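Local coordinates for 402AA LONG hypothetical molybdopterin biosynthesis MOEA protein (Pyrococcus horikoshii, PDB 1UZ5) that probably inserts molybdate into adenylyl-molybdopterin, releasing AMP and yielding Mo-molybdopterin, with magnesium as cofactor, at residues A[192-197]-A[226-231]. Numbering follows the deposited sequence.
Sequences IVPPGN and MGVARD
Both methyls of V228 meet I192, and one of them, CG2, also meets P194. CG2 lies 3.8 Å from CG2 of I192 and 4.0 Å from CG of P194, the outer corner of the proline ring. CG1 comes within 3.5 Å of the carbonyl O of I192 and rests near that residue's CB. The valine torsion sets this up: with chi1 at 175°, CG1 extends opposite the backbone N while CG2 stays beside it. On the facing residue, the CA-CB bond of I192 points at V228, and chi1 of -57° swings the longer CG1 arm anti to the carbonyl carbon, leaving CG2 as the branch that touches. No hydrogen bond crosses here; apart from the valine methyl near a carbonyl oxygen, the contact is apolar. Cutting V228 back to an alanine would probably leave I192 and the P194 ring corner without their shared partner and open a gap between strand 222-229 and residues 192-194. Beyond P194 the chain bends, and ND2 of the poorly ordered N197 makes a bent bond to O of P194, from above the carbonyl plane. Strand 222-229 is the edge of the mixed sheet in the probable molybdopterin-binding domain, beside strand 182-188, with helix 233-246 against M226 and A229; in this small surface contact I192, from the strand paired in parallel with 204-205, and P194 lie against that edge of the alpha/beta fold.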
ATOM      1  N   ILE A 192       5.138 -13.657  31.626  1.00 27.75           N
ATOM      2  CA  ILE A 192       5.598 -13.811  30.248  1.00 23.75           C
ATOM      3  C   ILE A 192       7.063 -14.162  30.013  1.00 22.10           C
ATOM      4  O   ILE A 192       7.956 -13.596  30.630  1.00 27.69           O
ATOM      5  CB  ILE A 192       5.279 -12.539  29.426  1.00 34.61           C
ATOM      6  CG1 ILE A 192       3.779 -12.253  29.488  1.00 30.19           C
ATOM      7  CG2 ILE A 192       5.711 -12.732  27.966  1.00 34.10           C
ATOM      8  CD1 ILE A 192       3.373 -10.959  28.825  1.00 46.39           C
ATOM      9  N   VAL A 193       7.294 -15.110  29.107  1.00 25.76           N
ATOM     10  CA  VAL A 193       8.649 -15.507  28.728  1.00 36.02           C
ATOM     11  C   VAL A 193       8.707 -15.596  27.196  1.00 42.14           C
ATOM     12  O   VAL A 193       7.696 -15.863  26.538  1.00 35.72           O
ATOM     13  CB  VAL A 193       9.060 -16.874  29.337  1.00 33.10           C
ATOM     14  CG1 VAL A 193       8.885 -16.834  30.849  1.00 37.75           C
ATOM     15  CG2 VAL A 193       8.245 -17.998  28.727  1.00 34.57           C
ATOM     16  N   PRO A 194       9.886 -15.349  26.606  1.00 49.72           N
ATOM     17  CA  PRO A 194      10.032 -15.411  25.144  1.00 51.32           C
ATOM     18  C   PRO A 194       9.921 -16.843  24.613  1.00 45.25           C
ATOM     19  O   PRO A 194      10.307 -17.797  25.294  1.00 42.28           O
ATOM     20  CB  PRO A 194      11.426 -14.825  24.910  1.00 57.19           C
ATOM     21  CG  PRO A 194      11.637 -13.925  26.104  1.00 59.59           C
ATOM     22  CD  PRO A 194      11.088 -14.764  27.227  1.00 50.33           C
ATOM     23  N   PRO A 195       9.398 -17.016  23.387  1.00 44.61           N
ATOM     24  CA  PRO A 195       9.289 -18.380  22.861  1.00 40.37           C
ATOM     25  C   PRO A 195      10.669 -19.025  22.786  1.00 41.65           C
ATOM     26  O   PRO A 195      11.685 -18.330  22.789  1.00 42.60           O
ATOM     27  CB  PRO A 195       8.656 -18.171  21.487  1.00 41.56           C
ATOM     28  CG  PRO A 195       9.187 -16.831  21.082  1.00 46.79           C
ATOM     29  CD  PRO A 195       9.043 -16.025  22.357  1.00 42.56           C
ATOM     30  N   GLY A 196      10.709 -20.350  22.733  1.00 47.09           N
ATOM     31  CA  GLY A 196      11.988 -21.033  22.671  1.00 58.24           C
ATOM     32  C   GLY A 196      12.466 -21.448  24.050  1.00 65.14           C
ATOM     33  O   GLY A 196      13.140 -22.469  24.201  1.00 66.17           O
ATOM     34  N   ASN A 197      12.128 -20.650  25.058  1.00 68.45           N
ATOM     35  CA  ASN A 197      12.511 -20.950  26.433  1.00 68.00           C
ATOM     36  C   ASN A 197      11.555 -21.982  27.015  1.00 64.71           C
ATOM     37  O   ASN A 197      10.405 -22.085  26.590  1.00 57.01           O
ATOM     38  CB  ASN A 197      12.471 -19.687  27.297  1.00 72.31           C
ATOM     39  CG  ASN A 197      13.536 -18.683  26.915  1.00 86.54           C
ATOM     40  OD1 ASN A 197      14.729 -18.988  26.939  1.00 94.39           O
ATOM     41  ND2 ASN A 197      13.112 -17.474  26.564  1.00 86.60           N
ATOM     42  N   MET A 226      11.838  -5.422  21.557  1.00 27.56           N
ATOM     43  CA  MET A 226      12.777  -5.110  22.630  1.00 31.34           C
ATOM     44  C   MET A 226      12.856  -6.218  23.676  1.00 35.26           C
ATOM     45  O   MET A 226      13.815  -6.292  24.441  1.00 40.62           O
ATOM     46  CB  MET A 226      12.369  -3.807  23.313  1.00 27.42           C
ATOM     47  CG  MET A 226      12.328  -2.611  22.378  1.00 31.15           C
ATOM     48  SD  MET A 226      13.883  -2.445  21.496  1.00 39.64           S
ATOM     49  CE  MET A 226      15.006  -2.094  22.862  1.00 36.31           C
ATOM     50  N   GLY A 227      11.842  -7.074  23.716  1.00 36.36           N
ATOM     51  CA  GLY A 227      11.844  -8.150  24.689  1.00 31.09           C
ATOM     52  C   GLY A 227      10.754  -8.035  25.742  1.00 25.92           C
ATOM     53  O   GLY A 227       9.830  -7.228  25.630  1.00 30.63           O
ATOM     54  N   VAL A 228      10.878  -8.850  26.782  1.00 31.21           N
ATOM     55  CA  VAL A 228       9.905  -8.885  27.865  1.00 30.97           C
ATOM     56  C   VAL A 228      10.363  -8.134  29.112  1.00 29.25           C
ATOM     57  O   VAL A 228      11.479  -8.321  29.579  1.00 28.60           O
ATOM     58  CB  VAL A 228       9.612 -10.355  28.260  1.00 30.83           C
ATOM     59  CG1 VAL A 228       8.687 -10.404  29.472  1.00 33.55           C
ATOM     60  CG2 VAL A 228       8.996 -11.092  27.080  1.00 33.16           C
ATOM     61  N   ALA A 229       9.491  -7.297  29.659  1.00 31.23           N
ATOM     62  CA  ALA A 229       9.817  -6.557  30.874  1.00 33.95           C
ATOM     63  C   ALA A 229       9.005  -7.067  32.073  1.00 41.18           C
ATOM     64  O   ALA A 229       7.796  -7.288  31.967  1.00 38.35           O
ATOM     65  CB  ALA A 229       9.542  -5.074  30.672  1.00 38.16           C
ATOM     66  N   ARG A 230       9.670  -7.260  33.210  1.00 40.61           N
ATOM     67  CA  ARG A 230       8.984  -7.694  34.425  1.00 41.70           C
ATOM     68  C   ARG A 230       8.060  -6.549  34.826  1.00 48.13           C
ATOM     69  O   ARG A 230       8.306  -5.395  34.476  1.00 34.60           O
ATOM     70  CB  ARG A 230       9.991  -7.952  35.547  1.00 50.19           C
ATOM     71  CG  ARG A 230      10.854  -9.190  35.355  1.00 60.66           C
ATOM     72  CD  ARG A 230      10.114 -10.447  35.779  1.00 68.98           C
ATOM     73  NE  ARG A 230       9.824 -10.449  37.213  1.00 76.06           N
ATOM     74  CZ  ARG A 230       9.144 -11.406  37.842  1.00 77.13           C
ATOM     75  NH1 ARG A 230       8.678 -12.448  37.168  1.00 75.29           N
ATOM     76  NH2 ARG A 230       8.930 -11.319  39.149  1.00 72.45           N
ATOM     77  N   ASP A 231       6.997  -6.857  35.560  1.00 44.79           N
ATOM     78  CA  ASP A 231       6.068  -5.816  35.977  1.00 48.31           C
ATOM     79  C   ASP A 231       6.562  -5.031  37.196  1.00 51.34           C
ATOM     80  O   ASP A 231       5.921  -5.033  38.246  1.00 46.20           O
ATOM     81  CB  ASP A 231       4.690  -6.421  36.265  1.00 55.32           C
ATOM     82  CG  ASP A 231       3.625  -5.361  36.492  1.00 58.97           C
ATOM     83  OD1 ASP A 231       3.472  -4.479  35.622  1.00 62.35           O
ATOM     84  OD2 ASP A 231       2.939  -5.411  37.534  1.00 57.26           O
TER